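AT27789p (Drosophila melanogaster, PDB 5UZM) probably binds RNA, including mRNA, through domains such as this second quasi-RNA recognition motif (qRRM2) of the hnRNP F/H homolog Glorund. Local coordinates at residues L42-R47 and T52-V57; S30-K35 and Q62-Q67; E26-G31 and E74-R79. All blocks are in the same frame, centred on the assembly; numbering follows the deposited sequence.

Interaction 1: L42-R47 and T52-V57; sequences LFVMDR and TGEAFV
The V44 side chain packs against T52, E54 and F56. Its CB lies 3.5 Å from T52 OG1. From there the branches part, with CG1 anti to the backbone N (chi1 -178°). CG1 stays over the threonine, 3.7 Å from T52 OG1, and its other neighbour is the E54 carboxylate. CG2 goes the other way. It passes E54 CB and meets the edge of the F56 ring, 3.6 Å from F56 CE1.

The backbones pair antiparallel. L42 and F56 form a hydrogen-bonded pair. L42 N donates to F56 O at 2.9 Å. F56 N donates back to L42 O at 2.8 Å. F43 and A55 form the next, non-hydrogen-bonded pair; F43 CD1 touches A55 CB at 3.8 Å. V44 N then donates to E54 O over 2.9 Å. T52 N closes on V44 O at 3.1 Å. Water 1 donates to both V44 O and E54 O, so it bridges the two segments beside the G53 corner. T52 OG1 also accepts from E54 N, which makes an ST turn at T52-E54.

In the RRM sheet, strand 41-45 is an outermost strand and 54-58 lies between it and 10-14. The two faces have different cover. L42 and F56 meet M91 of the C-terminal helix 88-94. F43 faces helix 22-28 through E22 and I25, and V57 also touches I25.

Interaction 2: S30-K35 and Q62-Q67; sequences SGLDIK and QDDTEQ
L32 and D33 meet D64 and Q67 on the surface of the RNA recognition motif. The loop that follows the first helix of the βαββαβ fold runs here past helix 62-69, the second helix. Helices 22-28 and 62-69 pack on the same side of the sheet in this fold, and this contact joins the first one's trailing loop to the second.

The polar link is a single bond. D33 N donates to D64 OD2 over 2.8 Å, and it is nearly straight at 172°. The donor does not lie in the carboxylate plane but 39° above it. D64 points its side chain at the loop, and the same OD2 also lies 3.5 Å from D33 CB. In the D33 conformer given here, one of two, CG is anti to the backbone N, and the carboxylate leads away from the helix. D64 N is bonded to S61 OG, so the residue is held at its backbone as well as at its carboxylate.

L32 makes the apolar part. CG lies anti to the carbonyl carbon (chi1 -47°), and this lays the isobutyl group alongside helix 62-69. Its branches then divide the work. CD1 approaches D64 O at 3.8 Å. CD2 reaches on to the next turn and touches Q67 CB at 3.7 Å. The Q67 chain is extended beyond CG and crosses the leucine at a slant.

The loop is also tied to the end of strand 54-58 and the residues after it: D33 bonds through its backbone to E60 and K35 to Q58. I34 turns its side chain the other way, onto V57 and F59. E66 lies on another side of the helix and forms a salt bridge with R85. Between the loop and the helix, L32 CD2 also comes within 3.9 Å of D64 OD1.

Interaction 3: E26-G31 and E74-R79; sequences EEFFSG and EKIGHR
The F28 ring meets E74-R79 mainly by its edge. E74 C and K75 N lie at the edge, in the ring plane, and F29 CE2 of its own segment is also in plane at the edge. The carbonyl oxygens E74 O and K75 O are near the plane too: F28 CE1 is 3.6 Å from E74 O, and F28 CD1 is 3.6 Å from K75 O. One face carries water 2, offset toward the rim. The F29 ring has F28 CD2 over the centre of one face. The E74 carboxylate is turned 72° from the F28 ring.

F28 CG is anti to the backbone N (chi1 -176°), which carries the ring from the end of the helix to strand 75-76. There F28 CD1 touches I76 CG1 at 3.5 Å, and the two side chains cross at about a right angle. E74 CB lies 3.7 Å from F28 CE1. Water 2 donates to F28 O and to E74 OE2, linking the helix end to E74. R71 NH1 also bonds to F28 O.

After I76 the chain reverses in a type II' turn, I76 to R79, with G77 at positive phi. I76 and R79 are joined by backbone bonds in both directions. I81 and I83 of strand 79-85 also touch F28. Strand 75-76 and the start of strand 79-85 form a hairpin, a common addition to the βαββαβ RRM fold, here packed against helix 22-28.

In the fold
From the N terminus, strand 10-14 leads into helix 22-28. Interactions 2 and 3 both start at its end and share S30 and G31. The chain then forms strand 41-45, turns, and returns as 54-58; interaction 1 closes this short loop. Helix 62-69 follows, and interaction 2 closes a larger loop around interaction 1. Strand 75-76 comes next, where interaction 3 closes the longest loop, with interaction 1 again nested inside. Thus interaction 1 joins two strands, interaction 2 the loop and second helix, and interaction 3 the first helix and last hairpin. V57 touches both I34 and F29, and I34 touches F29, so all three are in contact.

Interaction 1: L42-R47 and T52-V57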
# COMPACT_ATOMS: atom_id res chain seq x y z
N LEU A 42 -5.27 0.72 2.92
CA LEU A 42 -6.60 0.64 2.32
C LEU A 42 -6.53 -0.20 1.05
O LEU A 42 -5.72 0.08 0.16
CB LEU A 42 -7.15 2.03 2.02
CG LEU A 42 -7.54 2.84 3.28
CD1 LEU A 42 -8.10 4.22 2.95
CD2 LEU A 42 -8.54 2.08 4.17
N PHE A 43 -7.34 -1.25 0.99
CA PHE A 43 -7.45 -2.07 -0.20
C PHE A 43 -8.48 -1.48 -1.15
O PHE A 43 -9.57 -1.07 -0.73
CB PHE A 43 -7.78 -3.51 0.18
CG PHE A 43 -6.72 -4.16 1.02
CD1 PHE A 43 -5.55 -4.59 0.45
CD2 PHE A 43 -6.88 -4.33 2.39
CE1 PHE A 43 -4.52 -5.14 1.19
CE2 PHE A 43 -5.86 -4.91 3.16
CZ PHE A 43 -4.69 -5.34 2.55
N VAL A 44 -8.13 -1.41 -2.43
CA VAL A 44 -9.04 -0.84 -3.43
C VAL A 44 -10.06 -1.90 -3.86
O VAL A 44 -9.71 -3.05 -4.13
CB VAL A 44 -8.24 -0.31 -4.63
CG1 VAL A 44 -9.17 0.33 -5.66
CG2 VAL A 44 -7.23 0.72 -4.18
N MET A 45 -11.33 -1.48 -3.98
CA MET A 45 -12.44 -2.35 -4.36
C MET A 45 -13.11 -1.80 -5.61
O MET A 45 -13.09 -0.59 -5.84
CB MET A 45 -13.47 -2.45 -3.22
CG MET A 45 -12.89 -2.87 -1.90
SD MET A 45 -12.51 -4.61 -1.87
CE MET A 45 -10.98 -4.61 -0.90
N ASP A 46 -13.72 -2.70 -6.40
CA ASP A 46 -14.55 -2.27 -7.53
C ASP A 46 -15.93 -1.84 -7.03
O ASP A 46 -16.17 -1.77 -5.82
CB ASP A 46 -14.62 -3.35 -8.62
CG ASP A 46 -15.56 -4.51 -8.30
OD1 ASP A 46 -16.27 -4.55 -7.27
OD2 ASP A 46 -15.60 -5.42 -9.16
N ARG A 47 -16.82 -1.48 -7.95
CA ARG A 47 -18.04 -0.83 -7.49
C ARG A 47 -18.96 -1.78 -6.74
O ARG A 47 -19.90 -1.31 -6.11
CB ARG A 47 -18.79 -0.18 -8.67
CG ARG A 47 -19.47 -1.17 -9.56
CD ARG A 47 -19.60 -0.66 -10.99
NE ARG A 47 -20.64 0.32 -11.16
CZ ARG A 47 -21.91 0.05 -11.46
NH1 ARG A 47 -22.35 -1.20 -11.59
NH2 ARG A 47 -22.77 1.04 -11.59
N THR A 52 -9.50 -5.28 -6.26
CA THR A 52 -8.84 -5.10 -7.55
C THR A 52 -7.39 -5.57 -7.55
O THR A 52 -6.79 -5.62 -8.63
CB THR A 52 -8.85 -3.64 -7.97
OG1 THR A 52 -8.03 -2.87 -7.08
CG2 THR A 52 -10.27 -3.07 -7.97
N GLY A 53 -6.81 -5.89 -6.40
CA GLY A 53 -5.38 -6.16 -6.33
C GLY A 53 -4.54 -4.92 -6.11
O GLY A 53 -3.30 -5.03 -6.10
N GLU A 54 -5.15 -3.77 -5.93
CA GLU A 54 -4.45 -2.54 -5.61
C GLU A 54 -4.69 -2.17 -4.15
O GLU A 54 -5.68 -2.58 -3.53
CB GLU A 54 -4.90 -1.40 -6.51
CG GLU A 54 -4.65 -1.69 -8.02
CD GLU A 54 -5.31 -0.67 -8.95
OE1 GLU A 54 -4.59 -0.11 -9.82
OE2 GLU A 54 -6.54 -0.42 -8.82
N ALA A 55 -3.77 -1.38 -3.59
CA ALA A 55 -3.93 -0.89 -2.23
C ALA A 55 -3.20 0.42 -2.10
O ALA A 55 -2.36 0.74 -2.92
CB ALA A 55 -3.39 -1.88 -1.19
N PHE A 56 -3.50 1.18 -1.04
CA PHE A 56 -2.75 2.38 -0.71
C PHE A 56 -2.18 2.19 0.69
O PHE A 56 -2.85 1.59 1.53
CB PHE A 56 -3.61 3.63 -0.73
CG PHE A 56 -3.99 4.07 -2.10
CD1 PHE A 56 -5.09 3.51 -2.71
CD2 PHE A 56 -3.24 5.00 -2.78
CE1 PHE A 56 -5.46 3.89 -3.99
CE2 PHE A 56 -3.60 5.37 -4.07
CZ PHE A 56 -4.71 4.83 -4.66
N VAL A 57 -0.96 2.66 0.92
CA VAL A 57 -0.33 2.57 2.24
C VAL A 57 0.21 3.95 2.58
O VAL A 57 0.90 4.57 1.76
CB VAL A 57 0.77 1.49 2.27
CG1 VAL A 57 1.47 1.46 3.65
CG2 VAL A 57 0.17 0.11 1.90
O HOH W 1 -7.44 -4.50 -3.79

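Interaction 2: S30-K35 and Q62-Q67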
# COMPACT_ATOMS: atom_id res chain seq x y z
N SER A 30 8.02 -4.30 6.59
CA SER A 30 8.67 -4.41 7.90
C SER A 30 9.82 -3.44 8.02
O SER A 30 10.65 -3.34 7.12
CB SER A 30 9.16 -5.84 8.11
OG SER A 30 9.80 -5.93 9.40
N GLY A 31 9.89 -2.76 9.15
CA GLY A 31 10.89 -1.72 9.36
C GLY A 31 10.43 -0.32 9.03
O GLY A 31 11.15 0.64 9.32
N LEU A 32 9.28 -0.16 8.39
CA LEU A 32 8.77 1.16 8.04
C LEU A 32 7.54 1.47 8.88
O LEU A 32 6.80 0.57 9.27
CB LEU A 32 8.41 1.23 6.56
CG LEU A 32 9.50 0.66 5.64
CD1 LEU A 32 9.07 0.74 4.21
CD2 LEU A 32 10.86 1.38 5.79
N ASP A 33 7.35 2.76 9.18
CA ASP A 33 6.29 3.16 10.11
C ASP A 33 5.03 3.46 9.30
O ASP A 33 4.89 4.53 8.71
CB ASP A 33 6.72 4.36 10.94
CG ASP A 33 5.76 4.67 12.08
OD1 ASP A 33 4.97 3.77 12.47
OD2 ASP A 33 5.79 5.80 12.60
N ILE A 34 4.10 2.50 9.27
CA ILE A 34 2.79 2.68 8.66
C ILE A 34 1.85 3.29 9.70
O ILE A 34 1.83 2.87 10.87
CB ILE A 34 2.24 1.33 8.15
CG1 ILE A 34 3.17 0.72 7.09
CG2 ILE A 34 0.81 1.48 7.58
CD1 ILE A 34 2.83 -0.72 6.81
N LYS A 35 1.01 4.23 9.27
CA LYS A 35 0.07 4.85 10.20
C LYS A 35 -0.86 3.81 10.81
O LYS A 35 -1.26 2.84 10.15
CB LYS A 35 -0.71 5.96 9.47
CG LYS A 35 0.21 7.11 9.10
CD LYS A 35 -0.54 8.37 8.72
CE LYS A 35 0.41 9.57 8.68
NZ LYS A 35 0.70 10.07 7.30
N GLN A 62 8.57 10.97 5.18
CA GLN A 62 8.97 10.97 3.79
C GLN A 62 10.06 9.93 3.51
O GLN A 62 10.02 9.24 2.49
CB GLN A 62 9.43 12.38 3.40
CG GLN A 62 10.28 12.46 2.16
CD GLN A 62 9.51 12.29 0.88
OE1 GLN A 62 8.27 12.25 0.86
NE2 GLN A 62 10.24 12.19 -0.22
N ASP A 63 11.02 9.78 4.41
CA ASP A 63 12.06 8.79 4.14
C ASP A 63 11.50 7.37 4.12
O ASP A 63 11.98 6.53 3.35
CB ASP A 63 13.17 8.90 5.15
CG ASP A 63 14.31 7.94 4.87
OD1 ASP A 63 14.97 8.08 3.82
OD2 ASP A 63 14.54 7.05 5.71
N ASP A 64 10.48 7.09 4.92
CA ASP A 64 9.88 5.76 4.87
C ASP A 64 9.17 5.51 3.54
O ASP A 64 9.16 4.37 3.04
CB ASP A 64 8.93 5.59 6.03
CG ASP A 64 9.67 5.07 7.27
OD1 ASP A 64 10.92 4.98 7.22
OD2 ASP A 64 9.01 4.77 8.29
N THR A 65 8.56 6.54 2.98
CA THR A 65 8.00 6.41 1.64
C THR A 65 9.07 6.07 0.62
O THR A 65 8.86 5.24 -0.28
CB THR A 65 7.27 7.71 1.27
OG1 THR A 65 6.30 7.99 2.29
CG2 THR A 65 6.59 7.57 -0.08
N GLU A 66 10.25 6.68 0.73
CA GLU A 66 11.29 6.39 -0.24
C GLU A 66 11.81 4.97 -0.07
O GLU A 66 12.07 4.29 -1.06
CB GLU A 66 12.43 7.41 -0.12
CG GLU A 66 11.96 8.84 -0.34
CD GLU A 66 11.73 9.21 -1.81
OE1 GLU A 66 12.16 8.46 -2.72
OE2 GLU A 66 11.13 10.29 -2.03
N GLN A 67 11.93 4.49 1.18
CA GLN A 67 12.33 3.11 1.39
C GLN A 67 11.26 2.15 0.88
O GLN A 67 11.59 1.06 0.39
CB GLN A 67 12.60 2.85 2.86
CG GLN A 67 13.82 3.61 3.42
CD GLN A 67 14.02 3.32 4.87
OE1 GLN A 67 13.99 4.21 5.72
NE2 GLN A 67 14.18 2.05 5.18

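Interaction 3: E26-G31 and E74-R79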
# COMPACT_ATOMS: atom_id res chain seq x y z
N GLU A 26 1.91 -5.29 6.26
CA GLU A 26 2.78 -4.86 7.35
C GLU A 26 4.12 -5.58 7.30
O GLU A 26 5.19 -4.93 7.44
CB GLU A 26 2.07 -5.11 8.69
CG GLU A 26 0.83 -4.17 8.90
CD GLU A 26 -0.26 -4.75 9.86
OE1 GLU A 26 -0.09 -5.86 10.38
OE2 GLU A 26 -1.31 -4.09 10.10
N GLU A 27 4.09 -6.88 7.02
CA GLU A 27 5.33 -7.68 6.89
C GLU A 27 6.15 -7.25 5.66
O GLU A 27 7.38 -7.13 5.75
CB GLU A 27 4.98 -9.16 6.83
CG GLU A 27 6.18 -10.01 6.55
CD GLU A 27 5.85 -11.48 6.45
OE1 GLU A 27 6.50 -12.18 5.62
OE2 GLU A 27 4.96 -11.92 7.20
N PHE A 28 5.50 -7.01 4.54
CA PHE A 28 6.21 -6.56 3.34
C PHE A 28 6.93 -5.25 3.60
O PHE A 28 8.04 -5.04 3.09
CB PHE A 28 5.18 -6.40 2.22
CG PHE A 28 5.74 -6.04 0.92
CD1 PHE A 28 6.31 -6.99 0.10
CD2 PHE A 28 5.72 -4.71 0.49
CE1 PHE A 28 6.84 -6.62 -1.13
CE2 PHE A 28 6.23 -4.37 -0.75
CZ PHE A 28 6.81 -5.32 -1.55
N PHE A 29 6.35 -4.36 4.41
CA PHE A 29 6.96 -3.08 4.74
C PHE A 29 7.58 -3.12 6.14
O PHE A 29 7.63 -2.09 6.82
CB PHE A 29 5.91 -1.97 4.59
CG PHE A 29 5.59 -1.67 3.16
CD1 PHE A 29 6.60 -1.38 2.26
CD2 PHE A 29 4.28 -1.64 2.70
CE1 PHE A 29 6.35 -1.12 0.93
CE2 PHE A 29 4.03 -1.33 1.36
CZ PHE A 29 5.07 -1.04 0.47
N SER A 30 8.02 -4.30 6.59
CA SER A 30 8.67 -4.41 7.90
C SER A 30 9.82 -3.44 8.02
O SER A 30 10.65 -3.34 7.12
CB SER A 30 9.16 -5.84 8.11
OG SER A 30 9.80 -5.93 9.40
N GLY A 31 9.89 -2.76 9.15
CA GLY A 31 10.89 -1.72 9.36
C GLY A 31 10.43 -0.32 9.03
O GLY A 31 11.15 0.64 9.32
N GLU A 74 9.53 -6.47 -5.09
CA GLU A 74 9.66 -7.55 -4.11
C GLU A 74 8.32 -8.29 -3.98
O GLU A 74 7.29 -7.85 -4.49
CB GLU A 74 10.15 -7.00 -2.77
CG GLU A 74 11.56 -6.40 -2.91
CD GLU A 74 12.14 -5.90 -1.62
OE1 GLU A 74 13.27 -5.34 -1.67
OE2 GLU A 74 11.48 -6.01 -0.58
N LYS A 75 8.34 -9.45 -3.34
CA LYS A 75 7.23 -10.39 -3.40
C LYS A 75 6.43 -10.45 -2.10
O LYS A 75 6.96 -10.39 -0.99
CB LYS A 75 7.71 -11.82 -3.73
CG LYS A 75 8.25 -11.88 -5.17
CD LYS A 75 8.93 -13.19 -5.51
CE LYS A 75 7.94 -14.29 -5.61
NZ LYS A 75 8.59 -15.49 -6.26
N ILE A 76 5.13 -10.69 -2.27
CA ILE A 76 4.28 -11.25 -1.22
C ILE A 76 3.83 -12.61 -1.72
O ILE A 76 3.16 -12.70 -2.77
CB ILE A 76 3.08 -10.37 -0.87
CG1 ILE A 76 3.51 -9.01 -0.35
CG2 ILE A 76 2.14 -11.10 0.10
CD1 ILE A 76 2.29 -8.10 -0.06
N GLY A 77 4.24 -13.65 -1.02
CA GLY A 77 3.99 -15.00 -1.54
C GLY A 77 4.71 -15.15 -2.87
O GLY A 77 5.89 -14.84 -3.00
N HIS A 78 3.94 -15.52 -3.90
CA HIS A 78 4.52 -15.70 -5.22
C HIS A 78 4.28 -14.50 -6.12
O HIS A 78 4.68 -14.57 -7.31
CB HIS A 78 3.96 -16.97 -5.90
CG HIS A 78 2.47 -16.94 -6.06
ND1 HIS A 78 1.62 -17.58 -5.19
CD2 HIS A 78 1.70 -16.37 -7.02
CE1 HIS A 78 0.37 -17.37 -5.58
NE2 HIS A 78 0.39 -16.63 -6.68
N ARG A 79 3.68 -13.42 -5.61
CA ARG A 79 3.27 -12.26 -6.40
C ARG A 79 4.29 -11.14 -6.29
O ARG A 79 4.66 -10.74 -5.19
CB ARG A 79 1.91 -11.68 -5.96
CG ARG A 79 0.75 -12.68 -6.11
CD ARG A 79 0.35 -12.93 -7.60
NE ARG A 79 -0.18 -11.72 -8.21
CZ ARG A 79 -0.67 -11.64 -9.44
NH1 ARG A 79 -1.15 -10.48 -9.93
NH2 ARG A 79 -0.66 -12.73 -10.20
O HOH W 2 9.64 -6.74 1.40